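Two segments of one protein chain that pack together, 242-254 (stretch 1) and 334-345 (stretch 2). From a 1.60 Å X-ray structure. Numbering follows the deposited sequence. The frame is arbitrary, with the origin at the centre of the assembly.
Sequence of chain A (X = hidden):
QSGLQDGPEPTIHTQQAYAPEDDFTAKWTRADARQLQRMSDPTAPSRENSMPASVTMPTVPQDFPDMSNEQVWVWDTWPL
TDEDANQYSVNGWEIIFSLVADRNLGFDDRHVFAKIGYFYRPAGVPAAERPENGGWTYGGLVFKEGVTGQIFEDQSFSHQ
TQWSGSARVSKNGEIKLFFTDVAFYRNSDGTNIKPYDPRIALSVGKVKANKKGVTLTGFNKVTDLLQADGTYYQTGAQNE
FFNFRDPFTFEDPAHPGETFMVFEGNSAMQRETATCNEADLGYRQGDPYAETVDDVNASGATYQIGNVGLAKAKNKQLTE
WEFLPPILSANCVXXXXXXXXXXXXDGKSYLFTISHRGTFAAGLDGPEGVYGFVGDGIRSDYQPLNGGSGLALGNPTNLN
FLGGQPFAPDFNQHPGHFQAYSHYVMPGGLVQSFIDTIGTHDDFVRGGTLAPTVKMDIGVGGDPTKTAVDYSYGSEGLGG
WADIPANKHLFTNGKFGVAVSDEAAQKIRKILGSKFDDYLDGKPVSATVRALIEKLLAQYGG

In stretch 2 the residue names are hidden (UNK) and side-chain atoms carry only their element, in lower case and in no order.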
ATOM      1  N   PHE A 242     -13.629  -0.816  13.916  1.00 12.89           N
ATOM      2  CA  PHE A 242     -13.716  -0.393  12.529  1.00 12.08           C
ATOM      3  C   PHE A 242     -12.359  -0.031  11.947  1.00 11.71           C
ATOM      4  O   PHE A 242     -11.476   0.408  12.668  1.00 11.94           O
ATOM      5  CB  PHE A 242     -14.665   0.809  12.375  1.00 11.91           C
ATOM      6  CG  PHE A 242     -14.105   2.138  12.854  1.00 12.24           C
ATOM      7  CD1 PHE A 242     -13.883   3.166  11.943  1.00 12.48           C
ATOM      8  CD2 PHE A 242     -13.844   2.391  14.207  1.00 12.44           C
ATOM      9  CE1 PHE A 242     -13.430   4.398  12.366  1.00 12.33           C
ATOM     10  CE2 PHE A 242     -13.358   3.619  14.632  1.00 12.40           C
ATOM     11  CZ  PHE A 242     -13.156   4.633  13.712  1.00 12.63           C
ATOM     12  N   ASN A 243     -12.224  -0.222  10.635  1.00 10.95           N
ATOM     13  CA  ASN A 243     -11.043   0.134   9.868  1.00 10.34           C
ATOM     14  C   ASN A 243     -11.267   1.418   9.100  1.00 10.53           C
ATOM     15  O   ASN A 243     -12.319   1.599   8.506  1.00 10.19           O
ATOM     16  CB  ASN A 243     -10.736  -0.993   8.882  1.00 10.70           C
ATOM     17  CG  ASN A 243     -10.542  -2.324   9.580  1.00 11.75           C
ATOM     18  OD1 ASN A 243     -11.308  -3.280   9.398  1.00 14.31           O
ATOM     19  ND2 ASN A 243      -9.518  -2.389  10.367  1.00 10.90           N
ATOM     20  N   PHE A 244     -10.264   2.283   9.098  1.00 10.46           N
ATOM     21  CA  PHE A 244     -10.350   3.585   8.384  1.00  9.60           C
ATOM     22  C   PHE A 244      -8.945   4.136   8.332  1.00  9.59           C
ATOM     23  O   PHE A 244      -8.421   4.599   9.338  1.00  9.64           O
ATOM     24  CB  PHE A 244     -11.310   4.564   9.072  1.00  9.55           C
ATOM     25  CG  PHE A 244     -11.560   5.810   8.262  1.00  9.44           C
ATOM     26  CD1 PHE A 244     -12.536   5.834   7.285  1.00  9.44           C
ATOM     27  CD2 PHE A 244     -10.814   6.952   8.498  1.00  9.82           C
ATOM     28  CE1 PHE A 244     -12.719   6.978   6.515  1.00  9.53           C
ATOM     29  CE2 PHE A 244     -11.018   8.097   7.758  1.00  9.78           C
ATOM     30  CZ  PHE A 244     -11.975   8.104   6.767  1.00  9.73           C
ATOM     31  N   ARG A 245      -8.283   3.966   7.203  1.00  9.29           N
ATOM     32  CA  ARG A 245      -6.865   4.315   7.098  1.00  9.23           C
ATOM     33  C   ARG A 245      -6.325   4.224   5.689  1.00  9.41           C
ATOM     34  O   ARG A 245      -7.032   3.788   4.772  1.00  9.36           O
ATOM     35  CB  ARG A 245      -6.032   3.379   8.028  1.00  9.30           C
ATOM     36  CG  ARG A 245      -6.167   1.897   7.754  1.00 10.27           C
ATOM     37  CD  ARG A 245      -5.252   1.126   8.715  1.00 10.64           C
ATOM     38  NE  ARG A 245      -5.422  -0.310   8.610  1.00 11.31           N
ATOM     39  CZ  ARG A 245      -6.359  -1.034   9.204  1.00 11.95           C
ATOM     40  NH1 ARG A 245      -7.248  -0.488  10.025  1.00 12.03           N
ATOM     41  NH2 ARG A 245      -6.375  -2.348   9.025  1.00 13.92           N
ATOM     42  N   ASP A 246      -5.073   4.661   5.546  1.00  9.69           N
ATOM     43  CA  ASP A 246      -4.196   4.415   4.394  1.00  9.71           C
ATOM     44  C   ASP A 246      -4.578   5.245   3.136  1.00  9.33           C
ATOM     45  O   ASP A 246      -4.886   4.649   2.103  1.00  9.26           O
ATOM     46  CB  ASP A 246      -4.187   2.946   3.981  1.00 10.77           C
ATOM     47  CG  ASP A 246      -3.771   1.985   5.108  1.00 13.22           C
ATOM     48  OD1 ASP A 246      -3.213   2.445   6.118  1.00 11.78           O
ATOM     49  OD2 ASP A 246      -4.112   0.756   4.995  1.00 19.29           O
ATOM     50  N   PRO A 247      -4.474   6.578   3.215  1.00  9.03           N
ATOM     51  CA  PRO A 247      -4.816   7.433   2.052  1.00  9.07           C
ATOM     52  C   PRO A 247      -3.756   7.369   0.934  1.00  9.21           C
ATOM     53  O   PRO A 247      -2.552   7.542   1.186  1.00  9.25           O
ATOM     54  CB  PRO A 247      -4.831   8.837   2.656  1.00  9.15           C
ATOM     55  CG  PRO A 247      -3.868   8.756   3.785  1.00  9.42           C
ATOM     56  CD  PRO A 247      -4.152   7.416   4.390  1.00  9.24           C
ATOM     57  N   PHE A 248      -4.224   7.164  -0.300  1.00  8.96           N
ATOM     58  CA  PHE A 248      -3.408   7.212  -1.510  1.00  8.72           C
ATOM     59  C   PHE A 248      -4.088   8.185  -2.488  1.00  9.22           C
ATOM     60  O   PHE A 248      -5.218   7.928  -2.871  1.00  9.87           O
ATOM     61  CB  PHE A 248      -3.341   5.805  -2.140  1.00  9.21           C
ATOM     62  CG  PHE A 248      -2.683   5.765  -3.508  1.00  9.35           C
ATOM     63  CD1 PHE A 248      -1.320   5.588  -3.625  1.00  9.44           C
ATOM     64  CD2 PHE A 248      -3.430   5.939  -4.676  1.00  9.42           C
ATOM     65  CE1 PHE A 248      -0.686   5.561  -4.863  1.00 10.00           C
ATOM     66  CE2 PHE A 248      -2.807   5.890  -5.918  1.00  9.54           C
ATOM     67  CZ  PHE A 248      -1.445   5.731  -6.022  1.00  9.63           C
ATOM     68  N   THR A 249      -3.391   9.255  -2.871  1.00  9.15           N
ATOM     69  CA  THR A 249      -3.963  10.302  -3.772  1.00  9.64           C
ATOM     70  C   THR A 249      -3.417  10.198  -5.179  1.00  9.89           C
ATOM     71  O   THR A 249      -2.309   9.692  -5.404  1.00 10.37           O
ATOM     72  CB  THR A 249      -3.746  11.746  -3.243  1.00 10.08           C
ATOM     73  OG1 THR A 249      -2.408  12.208  -3.512  1.00 10.57           O
ATOM     74  CG2 THR A 249      -4.115  11.880  -1.769  1.00 11.00           C
ATOM     75  N   PHE A 250      -4.171  10.725  -6.159  1.00  9.88           N
ATOM     76  CA  PHE A 250      -3.804  10.537  -7.533  1.00  9.97           C
ATOM     77  C   PHE A 250      -4.701  11.404  -8.402  1.00 10.76           C
ATOM     78  O   PHE A 250      -5.749  11.847  -7.948  1.00 11.21           O
ATOM     79  CB  PHE A 250      -4.000   9.084  -7.978  1.00 10.38           C
ATOM     80  CG  PHE A 250      -5.392   8.561  -7.766  1.00 10.07           C
ATOM     81  CD1 PHE A 250      -6.318   8.547  -8.810  1.00 10.02           C
ATOM     82  CD2 PHE A 250      -5.811   8.099  -6.506  1.00 10.23           C
ATOM     83  CE1 PHE A 250      -7.590   8.056  -8.618  1.00 10.56           C
ATOM     84  CE2 PHE A 250      -7.081   7.615  -6.319  1.00 10.52           C
ATOM     85  CZ  PHE A 250      -7.982   7.597  -7.370  1.00 10.11           C
ATOM     86  N   GLU A 251      -4.233  11.630  -9.617  1.00 11.82           N
ATOM     87  CA  GLU A 251      -5.075  12.125 -10.684  1.00 13.19           C
ATOM     88  C   GLU A 251      -5.488  10.955 -11.560  1.00 13.19           C
ATOM     89  O   GLU A 251      -4.670  10.112 -11.940  1.00 14.35           O
ATOM     90  CB  GLU A 251      -4.312  13.133 -11.533  1.00 14.57           C
ATOM     91  CG  GLU A 251      -5.164  13.803 -12.607  1.00 16.53           C
ATOM     92  CD  GLU A 251      -4.338  14.709 -13.505  1.00 18.96           C
ATOM     93  OE1 GLU A 251      -3.565  14.193 -14.327  1.00 22.17           O
ATOM     94  OE2 GLU A 251      -4.511  15.929 -13.422  1.00 22.52           O
ATOM     95  N   ASP A 252      -6.768  10.937 -11.907  1.00 13.24           N
ATOM     96  CA  ASP A 252      -7.333  10.001 -12.854  1.00 12.66           C
ATOM     97  C   ASP A 252      -7.168  10.601 -14.253  1.00 12.97           C
ATOM     98  O   ASP A 252      -7.633  11.717 -14.469  1.00 13.46           O
ATOM     99  CB  ASP A 252      -8.807   9.832 -12.515  1.00 12.61           C
ATOM    100  CG  ASP A 252      -9.540   8.900 -13.453  1.00 12.56           C
ATOM    101  OD1 ASP A 252      -8.903   8.201 -14.272  1.00 13.99           O
ATOM    102  OD2 ASP A 252     -10.773   8.892 -13.329  1.00 12.57           O
ATOM    103  N   PRO A 253      -6.532   9.875 -15.189  1.00 13.54           N
ATOM    104  CA  PRO A 253      -6.385  10.402 -16.559  1.00 14.61           C
ATOM    105  C   PRO A 253      -7.735  10.794 -17.178  1.00 14.75           C
ATOM    106  O   PRO A 253      -7.813  11.735 -18.004  1.00 16.23           O
ATOM    107  CB  PRO A 253      -5.730   9.239 -17.321  1.00 14.93           C
ATOM    108  CG  PRO A 253      -5.012   8.454 -16.270  1.00 14.51           C
ATOM    109  CD  PRO A 253      -5.803   8.610 -15.010  1.00 13.68           C
ATOM    110  N   ALA A 254      -8.800  10.115 -16.766  1.00 14.84           N
ATOM    111  CA  ALA A 254     -10.156  10.405 -17.263  1.00 15.72           C
ATOM    112  C   ALA A 254     -10.766  11.660 -16.654  1.00 16.35           C
ATOM    113  O   ALA A 254     -11.816  12.130 -17.123  1.00 17.20           O
ATOM    114  CB  ALA A 254     -11.074   9.214 -17.048  1.00 15.92           C
ATOM    115  N   UNK A 334     -14.051 -10.348   3.255  1.00 11.18           N
ATOM    116  CA  UNK A 334     -12.933 -10.011   4.147  1.00 11.49           C
ATOM    117  C   UNK A 334     -13.225  -8.753   4.985  1.00 11.82           C
ATOM    118  O   UNK A 334     -13.893  -7.804   4.526  1.00 11.58           O
ATOM    119  c   UNK A 334     -11.579  -9.820   3.401  1.00 11.32           C
ATOM    120  o   UNK A 334     -10.554  -9.531   4.358  1.00 11.53           O
ATOM    121  c   UNK A 334     -11.629  -8.660   2.385  1.00 11.39           C
ATOM    122  N   UNK A 335     -12.646  -8.745   6.175  1.00 12.86           N
ATOM    123  CA  UNK A 335     -12.644  -7.621   7.102  1.00 14.93           C
ATOM    124  C   UNK A 335     -11.806  -6.452   6.587  1.00 13.41           C
ATOM    125  O   UNK A 335     -12.092  -5.289   6.898  1.00 12.35           O
ATOM    126  o   UNK A 335     -11.065  -6.953  10.277  1.00 25.86           O
ATOM    127  c   UNK A 335     -12.039  -8.104   8.449  1.00 18.95           C
ATOM    128  c   UNK A 335     -12.084  -7.053   9.545  1.00 23.74           C
ATOM    129  o   UNK A 335     -13.117  -6.339   9.700  1.00 24.80           O
ATOM    130  N   UNK A 336     -10.762  -6.775   5.833  1.00 12.66           N
ATOM    131  CA  UNK A 336      -9.683  -5.832   5.586  1.00 13.52           C
ATOM    132  C   UNK A 336      -9.160  -5.842   4.152  1.00 12.65           C
ATOM    133  O   UNK A 336      -8.441  -6.721   3.742  1.00 14.21           O
ATOM    134  c   UNK A 336      -8.877  -5.712   7.998  1.00 18.10           C
ATOM    135  n   UNK A 336      -6.580  -6.357   8.411  1.00 23.56           N
ATOM    136  c   UNK A 336      -8.551  -6.117   6.587  1.00 15.57           C
ATOM    137  c   UNK A 336      -7.637  -5.690   8.863  1.00 21.44           C
ATOM    138  o   UNK A 336      -7.610  -5.045   9.883  1.00 25.43           O
ATOM    139  N   UNK A 337      -9.576  -4.846   3.359  1.00 11.70           N
ATOM    140  CA  UNK A 337      -8.964  -4.575   2.086  1.00 11.72           C
ATOM    141  C   UNK A 337      -8.023  -3.391   2.356  1.00 12.17           C
ATOM    142  O   UNK A 337      -8.422  -2.226   2.310  1.00 11.70           O
ATOM    143  c   UNK A 337     -10.834  -5.431   0.615  1.00 12.40           C
ATOM    144  o   UNK A 337     -11.000  -3.330   1.722  1.00 11.84           O
ATOM    145  c   UNK A 337     -10.063  -4.191   1.069  1.00 11.85           C
ATOM    146  N   UNK A 338      -6.776  -3.695   2.703  1.00 11.73           N
ATOM    147  CA  UNK A 338      -5.850  -2.692   3.192  1.00 11.63           C
ATOM    148  C   UNK A 338      -5.057  -2.003   2.084  1.00 11.57           C
ATOM    149  O   UNK A 338      -4.920  -2.546   0.981  1.00 11.11           O
ATOM    150  o   UNK A 338      -4.079  -3.717   7.103  1.00 18.21           O
ATOM    151  o   UNK A 338      -4.468  -5.782   6.442  1.00 19.02           O
ATOM    152  c   UNK A 338      -5.570  -4.051   5.291  1.00 13.83           C
ATOM    153  c   UNK A 338      -4.865  -3.348   4.169  1.00 12.65           C
ATOM    154  c   UNK A 338      -4.607  -4.550   6.340  1.00 16.12           C
ATOM    155  N   UNK A 339      -4.489  -0.845   2.408  1.00 11.39           N
ATOM    156  CA  UNK A 339      -3.577  -0.152   1.534  1.00 11.65           C
ATOM    157  C   UNK A 339      -3.960  -0.108   0.048  1.00 10.48           C
ATOM    158  O   UNK A 339      -3.195  -0.494  -0.849  1.00 10.47           O
ATOM    159  c   UNK A 339      -2.186  -0.748   1.691  1.00 12.89           C
ATOM    160  n   UNK A 339       1.000   0.970   1.004  1.00 16.60           N
ATOM    161  n   UNK A 339       3.001   0.177   1.859  1.00 14.16           N
ATOM    162  c   UNK A 339       2.286   1.129   1.218  1.00 15.69           C
ATOM    163  c   UNK A 339      -1.200   0.266   1.288  1.00 14.86           C
ATOM    164  c   UNK A 339       0.223  -0.164   1.455  1.00 16.63           C
ATOM    165  n   UNK A 339       2.852   2.216   0.752  1.00 15.77           N
ATOM    166  N   UNK A 340      -5.159   0.394  -0.219  1.00  9.70           N
ATOM    167  CA  UNK A 340      -5.582   0.449  -1.610  1.00  9.57           C
ATOM    168  C   UNK A 340      -4.774   1.479  -2.408  1.00  9.39           C
ATOM    169  O   UNK A 340      -4.382   2.533  -1.895  1.00  9.31           O
ATOM    170  c   UNK A 340      -7.041   0.864  -1.504  1.00  9.07           C
ATOM    171  c   UNK A 340      -6.169   0.934   0.698  1.00  9.37           C
ATOM    172  c   UNK A 340      -7.109   1.667  -0.250  1.00  8.96           C
ATOM    173  N   UNK A 341      -4.524   1.150  -3.666  1.00  9.42           N
ATOM    174  CA  UNK A 341      -3.977   2.118  -4.625  1.00 10.22           C
ATOM    175  C   UNK A 341      -4.606   1.870  -5.970  1.00 10.38           C
ATOM    176  O   UNK A 341      -5.049   0.778  -6.266  1.00  9.80           O
ATOM    177  c   UNK A 341      -1.994   0.620  -5.180  1.00 10.84           C
ATOM    178  n   UNK A 341       0.182   1.197  -6.107  1.00 11.23           N
ATOM    179  c   UNK A 341      -0.495   0.446  -5.233  1.00 11.19           C
ATOM    180  c   UNK A 341      -2.457   2.008  -4.759  1.00 10.98           C
ATOM    181  o   UNK A 341       0.057  -0.401  -4.491  1.00 10.89           O
ATOM    182  N   UNK A 342      -4.638   2.928  -6.780  1.00 10.47           N
ATOM    183  CA  UNK A 342      -5.092   2.869  -8.152  1.00 10.98           C
ATOM    184  C   UNK A 342      -3.877   3.069  -9.056  1.00 10.22           C
ATOM    185  O   UNK A 342      -3.113   4.027  -8.894  1.00 10.30           O
ATOM    186  c   UNK A 342      -6.131   3.954  -8.449  1.00 11.99           C
ATOM    187  c   UNK A 342      -6.504   3.912  -9.913  1.00 12.56           C
ATOM    188  c   UNK A 342      -8.242   2.618  -7.904  1.00 13.63           C
ATOM    189  c   UNK A 342      -7.377   3.775  -7.557  1.00 12.97           C
ATOM    190  N   UNK A 343      -3.717   2.129  -9.970  1.00  9.98           N
ATOM    191  CA  UNK A 343      -2.582   2.013 -10.877  1.00 10.57           C
ATOM    192  C   UNK A 343      -3.128   1.988 -12.281  1.00 10.72           C
ATOM    193  O   UNK A 343      -3.985   1.168 -12.597  1.00 10.74           O
ATOM    194  c   UNK A 343       0.516  -0.566 -13.222  1.00 11.58           C
ATOM    195  c   UNK A 343      -0.610   0.382 -11.291  1.00 10.77           C
ATOM    196  c   UNK A 343      -1.864   0.703 -10.545  1.00 10.76           C
ATOM    197  o   UNK A 343       2.930  -0.636 -13.269  1.00 12.83           O
ATOM    198  c   UNK A 343       1.803   0.311 -11.398  1.00 11.40           C
ATOM    199  c   UNK A 343      -0.654  -0.242 -12.549  1.00 11.05           C
ATOM    200  c   UNK A 343       1.743  -0.300 -12.629  1.00 11.65           C
ATOM    201  c   UNK A 343       0.645   0.626 -10.724  1.00 10.85           C
ATOM    202  N   UNK A 344      -2.667   2.922 -13.107  1.00 11.57           N
ATOM    203  CA  UNK A 344      -3.241   3.094 -14.422  1.00 11.87           C
ATOM    204  C   UNK A 344      -2.343   2.456 -15.469  1.00 11.85           C
ATOM    205  O   UNK A 344      -1.123   2.674 -15.499  1.00 11.72           O
ATOM    206  c   UNK A 344      -6.261   6.471 -12.098  1.00 13.13           C
ATOM    207  c   UNK A 344      -3.440   4.571 -14.711  1.00 12.33           C
ATOM    208  c   UNK A 344      -4.902   6.690 -11.934  1.00 13.73           C
ATOM    209  c   UNK A 344      -3.995   6.065 -12.773  1.00 12.95           C
ATOM    210  c   UNK A 344      -6.708   5.626 -13.096  1.00 12.35           C
ATOM    211  c   UNK A 344      -5.792   5.007 -13.946  1.00 12.08           C
ATOM    212  c   UNK A 344      -4.428   5.232 -13.796  1.00 12.25           C
ATOM    213  N   UNK A 345      -2.958   1.655 -16.334  1.00 12.41           N
ATOM    214  CA  UNK A 345      -2.234   0.971 -17.394  1.00 13.11           C
ATOM    215  C   UNK A 345      -3.161   0.637 -18.558  1.00 14.64           C
ATOM    216  O   UNK A 345      -4.257   0.103 -18.364  1.00 14.43           O
ATOM    217  c   UNK A 345      -1.570  -0.307 -16.848  1.00 13.40           C
ATOM    218  n   UNK A 345       0.140  -3.619 -19.356  1.00 16.68           N
ATOM    219  c   UNK A 345       0.905  -2.883 -18.328  1.00 15.75           C
ATOM    220  c   UNK A 345       0.004  -2.190 -17.320  1.00 14.87           C
ATOM    221  c   UNK A 345      -0.732  -1.012 -17.909  1.00 14.01           C
TER
HETATM  222  O   HOH W   1      -3.494  -1.108   6.751  1.00 15.91           O
HETATM  223  O   HOH W   2      -3.175   3.150   0.460  1.00  9.05           O

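Position 334 carries one carbon bearing an oxygen and a second carbon, out of reach of stretch 1; the beta-branched hydroxyl marks Thr334. At 335 two carbons end in two oxygens, beside the Asn243 side chain, the pattern of a short carboxylate, Asp335. Position 336 has three carbons, the last bearing one oxygen and one nitrogen. Its backbone N donates to Thr334 OG1 (3.1 Å), and its side-chain oxygen lies 3.1 Å from Arg245 NH2; the chain length and terminal amide give Gln336, whose OE1 accepts a weak hydrogen bond from that arginine.

Position 337 repeats the carbon with one oxygen and one carbon, again without contact: Thr337. At 338 three carbons lead to two oxygens, one of them 3.3 Å from Arg245 NH2. This is Glu338, and its OE1 forms a salt bridge with that arginine, the N-H pointing almost straight at the acceptor. Position 339 shows three carbons, a nitrogen, and a carbon with two further nitrogens. CA-to-CB points away overall, yet CB still lies 4.1 Å from Asp246 OD2, and the backbone N donates to Asp246 OD2 at 3.1 Å; the guanidinium makes it Arg339.

At 340 the carbonyl O approaches Phe248 CB at 3.4 Å, and three carbons close onto the backbone nitrogen, so the residue is Pro340. Position 341 has three carbons ending in one oxygen and one nitrogen, and its CB sits 3.8 Å from the centroid of the Phe248 ring, over the face: Gln341. Four carbons at 342 fork at the first, with one arm two carbons long; the first carbon of that arm meets Phe250 CZ at 3.9 Å, while CB lies over the face of the same ring. The fork identifies Ile342.

Position 343 bears a carbon and a six-carbon ring with an oxygen, and its CA-to-CB bond points away: Tyr343. Position 344 has a carbon and an unsubstituted six-carbon ring, touching Phe250, Glu251, Asp252 and Pro253; the ring without oxygen is Phe344. Pro253 CD is 3.6 Å from its CZ and covers one face. Four carbons in a row ending in nitrogen make 345 Lys345, out of reach.

The side-chain polar contacts come before the corner at Arg339; after it, strand 340-345 runs nearly parallel to strand 245-250, at 17°. Arg245 joins Gln336 and Glu338, and a water links Arg245 NE (2.8 Å) with Asp246 OD2 (2.6 Å) and Glu338 OE1 (2.7 Å). The axes approach to 7.0 Å. A second water bridges the backbones, donating to Asp246 O at 2.8 Å and Pro340 O at 2.7 Å. Beyond it, Phe248 and Phe250 receive aliphatic carbons on their faces, and Phe344 extends the packing to Pro253.

Stretch 2 334-345: TDQTERPQIYFK
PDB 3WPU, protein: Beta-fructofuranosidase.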